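PDB 3H5T: transcriptional regulator, LacI family from Corynebacterium glutamicum, which activates transcription of ino1, the gene for inositol phosphate synthase, in response to inositol by binding a palindromic promoter motif, and regulates other genes probably linked to cell-wall synthesis. Local coordinates for residues A87-A99 against N321-L333. Residues are numbered along the deposited sequence; the frame is centred on the assembly and turned at random.
Sequences ASVDFLAGVAQAA and NKLKGFKAGETLL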
# COMPACT_ATOMS: atom_id res chain seq x y z
N ALA A 87 1.18 5.39 0.69
CA ALA A 87 0.51 4.12 0.95
C ALA A 87 1.57 3.00 0.98
O ALA A 87 1.51 2.10 1.82
CB ALA A 87 -0.52 3.84 -0.13
N SER A 88 2.53 3.08 0.07
CA SER A 88 3.59 2.09 -0.01
C SER A 88 4.56 2.22 1.17
O SER A 88 5.12 1.23 1.64
CB SER A 88 4.35 2.22 -1.33
OG SER A 88 3.52 1.89 -2.43
N VAL A 89 4.77 3.45 1.64
CA VAL A 89 5.67 3.64 2.77
C VAL A 89 5.03 3.08 4.04
O VAL A 89 5.72 2.65 4.95
CB VAL A 89 6.02 5.14 2.97
CG1 VAL A 89 6.77 5.33 4.28
CG2 VAL A 89 6.86 5.64 1.80
N ASP A 90 3.70 3.07 4.10
CA ASP A 90 3.03 2.53 5.27
C ASP A 90 3.12 1.01 5.17
O ASP A 90 3.25 0.32 6.18
CB ASP A 90 1.57 2.99 5.32
CG ASP A 90 1.43 4.43 5.78
OD1 ASP A 90 0.32 5.00 5.63
OD2 ASP A 90 2.42 5.01 6.29
N PHE A 91 3.04 0.49 3.94
CA PHE A 91 3.14 -0.94 3.72
C PHE A 91 4.53 -1.40 4.16
O PHE A 91 4.65 -2.30 5.00
CB PHE A 91 2.94 -1.27 2.24
CG PHE A 91 3.28 -2.70 1.87
CD1 PHE A 91 2.41 -3.74 2.20
CD2 PHE A 91 4.44 -2.99 1.15
CE1 PHE A 91 2.70 -5.07 1.81
CE2 PHE A 91 4.73 -4.31 0.76
CZ PHE A 91 3.85 -5.36 1.09
N LEU A 92 5.56 -0.77 3.61
CA LEU A 92 6.95 -1.10 3.93
C LEU A 92 7.28 -0.98 5.42
O LEU A 92 8.13 -1.71 5.93
CB LEU A 92 7.91 -0.25 3.08
CG LEU A 92 7.84 -0.57 1.57
CD1 LEU A 92 8.68 0.39 0.76
CD2 LEU A 92 8.30 -2.00 1.35
N ALA A 93 6.62 -0.06 6.12
CA ALA A 93 6.87 0.08 7.55
C ALA A 93 6.45 -1.26 8.15
O ALA A 93 7.10 -1.80 9.05
CB ALA A 93 6.02 1.21 8.14
N GLY A 94 5.35 -1.79 7.62
CA GLY A 94 4.83 -3.06 8.07
C GLY A 94 5.79 -4.19 7.81
O GLY A 94 5.97 -5.05 8.66
N VAL A 95 6.40 -4.20 6.63
CA VAL A 95 7.36 -5.24 6.29
C VAL A 95 8.63 -5.05 7.12
O VAL A 95 9.35 -6.00 7.40
CB VAL A 95 7.75 -5.22 4.79
CG1 VAL A 95 8.78 -6.32 4.50
CG2 VAL A 95 6.53 -5.42 3.93
N ALA A 96 8.91 -3.81 7.50
CA ALA A 96 10.09 -3.51 8.29
C ALA A 96 9.88 -4.01 9.72
O ALA A 96 10.83 -4.41 10.39
CB ALA A 96 10.35 -2.01 8.30
N GLN A 97 8.63 -3.99 10.17
CA GLN A 97 8.29 -4.45 11.52
C GLN A 97 8.34 -5.98 11.65
O GLN A 97 8.67 -6.50 12.72
CB GLN A 97 6.91 -3.93 11.88
CG GLN A 97 6.36 -4.46 13.18
CD GLN A 97 5.04 -3.82 13.52
OE1 GLN A 97 4.12 -3.78 12.70
NE2 GLN A 97 4.94 -3.29 14.74
N ALA A 98 8.00 -6.69 10.59
CA ALA A 98 8.03 -8.15 10.62
C ALA A 98 9.50 -8.54 10.61
O ALA A 98 9.96 -9.28 11.47
CB ALA A 98 7.31 -8.73 9.40
N ALA A 99 10.22 -8.05 9.60
CA ALA A 99 11.64 -8.31 9.49
C ALA A 99 12.23 -7.47 10.62
O ALA A 99 12.02 -6.27 10.66
CB ALA A 99 12.16 -7.82 8.16
N ASN A 321 -2.68 -0.69 5.53
CA ASN A 321 -1.44 -0.96 4.82
C ASN A 321 -0.25 -1.40 5.64
O ASN A 321 0.56 -2.20 5.17
CB ASN A 321 -1.04 0.24 3.95
CG ASN A 321 -1.89 0.36 2.71
OD1 ASN A 321 -2.19 -0.64 2.07
ND2 ASN A 321 -2.28 1.59 2.37
N LYS A 322 -0.12 -0.88 6.86
CA LYS A 322 1.02 -1.30 7.67
C LYS A 322 0.82 -2.76 8.08
O LYS A 322 1.77 -3.54 8.10
CB LYS A 322 1.17 -0.41 8.90
CG LYS A 322 2.39 -0.73 9.76
CD LYS A 322 2.65 0.40 10.73
CE LYS A 322 4.05 0.34 11.33
NZ LYS A 322 4.19 -0.61 12.46
N LEU A 323 -0.42 -3.12 8.39
CA LEU A 323 -0.72 -4.49 8.81
C LEU A 323 -0.51 -5.43 7.62
O LEU A 323 -0.01 -6.55 7.79
CB LEU A 323 -2.18 -4.59 9.30
CG LEU A 323 -2.62 -5.96 9.84
CD1 LEU A 323 -1.88 -6.25 11.12
CD2 LEU A 323 -4.13 -5.97 10.09
N LYS A 324 -0.87 -4.95 6.43
CA LYS A 324 -0.72 -5.75 5.21
C LYS A 324 0.75 -6.07 4.99
O LYS A 324 1.10 -7.16 4.56
CB LYS A 324 -1.26 -4.98 4.01
CG LYS A 324 -1.20 -5.78 2.72
CD LYS A 324 -1.74 -4.98 1.55
CE LYS A 324 -0.89 -3.75 1.29
NZ LYS A 324 -1.50 -2.88 0.23
N GLY A 325 1.61 -5.10 5.30
CA GLY A 325 3.03 -5.30 5.15
C GLY A 325 3.58 -6.20 6.23
O GLY A 325 4.46 -7.03 5.97
N PHE A 326 3.08 -6.05 7.46
CA PHE A 326 3.54 -6.89 8.56
C PHE A 326 3.19 -8.34 8.28
O PHE A 326 4.02 -9.23 8.45
CB PHE A 326 2.91 -6.46 9.89
CG PHE A 326 3.42 -7.24 11.07
CD1 PHE A 326 4.68 -6.99 11.60
CD2 PHE A 326 2.65 -8.25 11.64
CE1 PHE A 326 5.17 -7.73 12.69
CE2 PHE A 326 3.13 -9.00 12.73
CZ PHE A 326 4.39 -8.74 13.24
N LYS A 327 1.95 -8.59 7.87
CA LYS A 327 1.54 -9.96 7.57
C LYS A 327 2.35 -10.50 6.40
O LYS A 327 2.69 -11.69 6.36
CB LYS A 327 0.04 -10.04 7.21
CG LYS A 327 -0.91 -9.65 8.31
CD LYS A 327 -2.34 -9.93 7.90
CE LYS A 327 -3.27 -9.84 9.10
NZ LYS A 327 -2.81 -10.71 10.23
N ALA A 328 2.66 -9.62 5.44
CA ALA A 328 3.43 -10.03 4.27
C ALA A 328 4.80 -10.54 4.69
O ALA A 328 5.15 -11.68 4.42
CB ALA A 328 3.58 -8.86 3.31
N GLY A 329 5.57 -9.69 5.37
CA GLY A 329 6.89 -10.08 5.84
C GLY A 329 6.86 -11.29 6.76
O GLY A 329 7.70 -12.18 6.63
N GLU A 330 5.90 -11.33 7.68
CA GLU A 330 5.77 -12.47 8.60
C GLU A 330 5.51 -13.75 7.83
O GLU A 330 6.12 -14.79 8.10
CB GLU A 330 4.62 -12.25 9.59
CG GLU A 330 5.01 -11.44 10.82
CD GLU A 330 6.09 -12.13 11.64
OE1 GLU A 330 6.63 -11.50 12.58
OE2 GLU A 330 6.40 -13.31 11.33
N THR A 331 4.59 -13.68 6.88
CA THR A 331 4.26 -14.83 6.07
C THR A 331 5.52 -15.31 5.37
O THR A 331 5.79 -16.51 5.31
CB THR A 331 3.19 -14.48 5.04
OG1 THR A 331 2.01 -14.05 5.71
CG2 THR A 331 2.86 -15.67 4.17
N LEU A 332 6.30 -14.37 4.84
CA LEU A 332 7.53 -14.72 4.14
C LEU A 332 8.49 -15.45 5.07
O LEU A 332 8.96 -16.56 4.75
CB LEU A 332 8.20 -13.47 3.56
CG LEU A 332 9.48 -13.71 2.74
CD1 LEU A 332 9.19 -14.71 1.64
CD2 LEU A 332 9.98 -12.41 2.14
N LEU A 333 8.78 -14.84 6.22
CA LEU A 333 9.69 -15.46 7.18
C LEU A 333 9.23 -16.85 7.60
O LEU A 333 10.04 -17.77 7.68
CB LEU A 333 9.84 -14.56 8.41
CG LEU A 333 10.53 -13.23 8.11
CD1 LEU A 333 10.75 -12.44 9.41
CD2 LEU A 333 11.86 -13.50 7.42
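Gly94 and Gly325 bring helices 87-98 and 321-333 together: their axes pass 6.2 Å apart at a crossing angle of -38°, and with no side chain on either glycine the backbones meet directly, Gly94 CA lying 4.1 Å from Phe326 CA. CA-H...O contacts accompany this packing, among them Gly325 CA to Phe91 O and Gly94 CA to Lys322 O.

With CG anti to the backbone N (chi1 169°), the Phe91 ring lies against helix 321-333 as a knob among Asn321, Lys324, Gly325 and Ala328; CE1 lies 3.4 Å from Gly325 CA. The Lys324 side chain runs at about a right angle to that of Phe91, its CE 3.4 Å from Phe91 CD1, and a bend at chi3 carries NZ to Asn321 OD1 (3.0 Å) and to a salt bridge with Asp158. Both helices pack on one side of the seven-stranded sheet containing strands 70-75, 132-135 and 168-171, in the periplasmic-binding-protein-like part of this LacI-family regulator, where Phe91 and Ala328 also touch Val133. On the opposite flank, Lys322 is the reciprocal knob, among Asp90, Ala93, Gly94 and Gln97; its NZ donates a weak hydrogen bond to Gln97 OE1 (3.2 Å). Gln97 CG rests 3.4 Å from Phe326 CD1, with amide and ring planes 77° apart, while Ala98 CB packs against Glu330 CG.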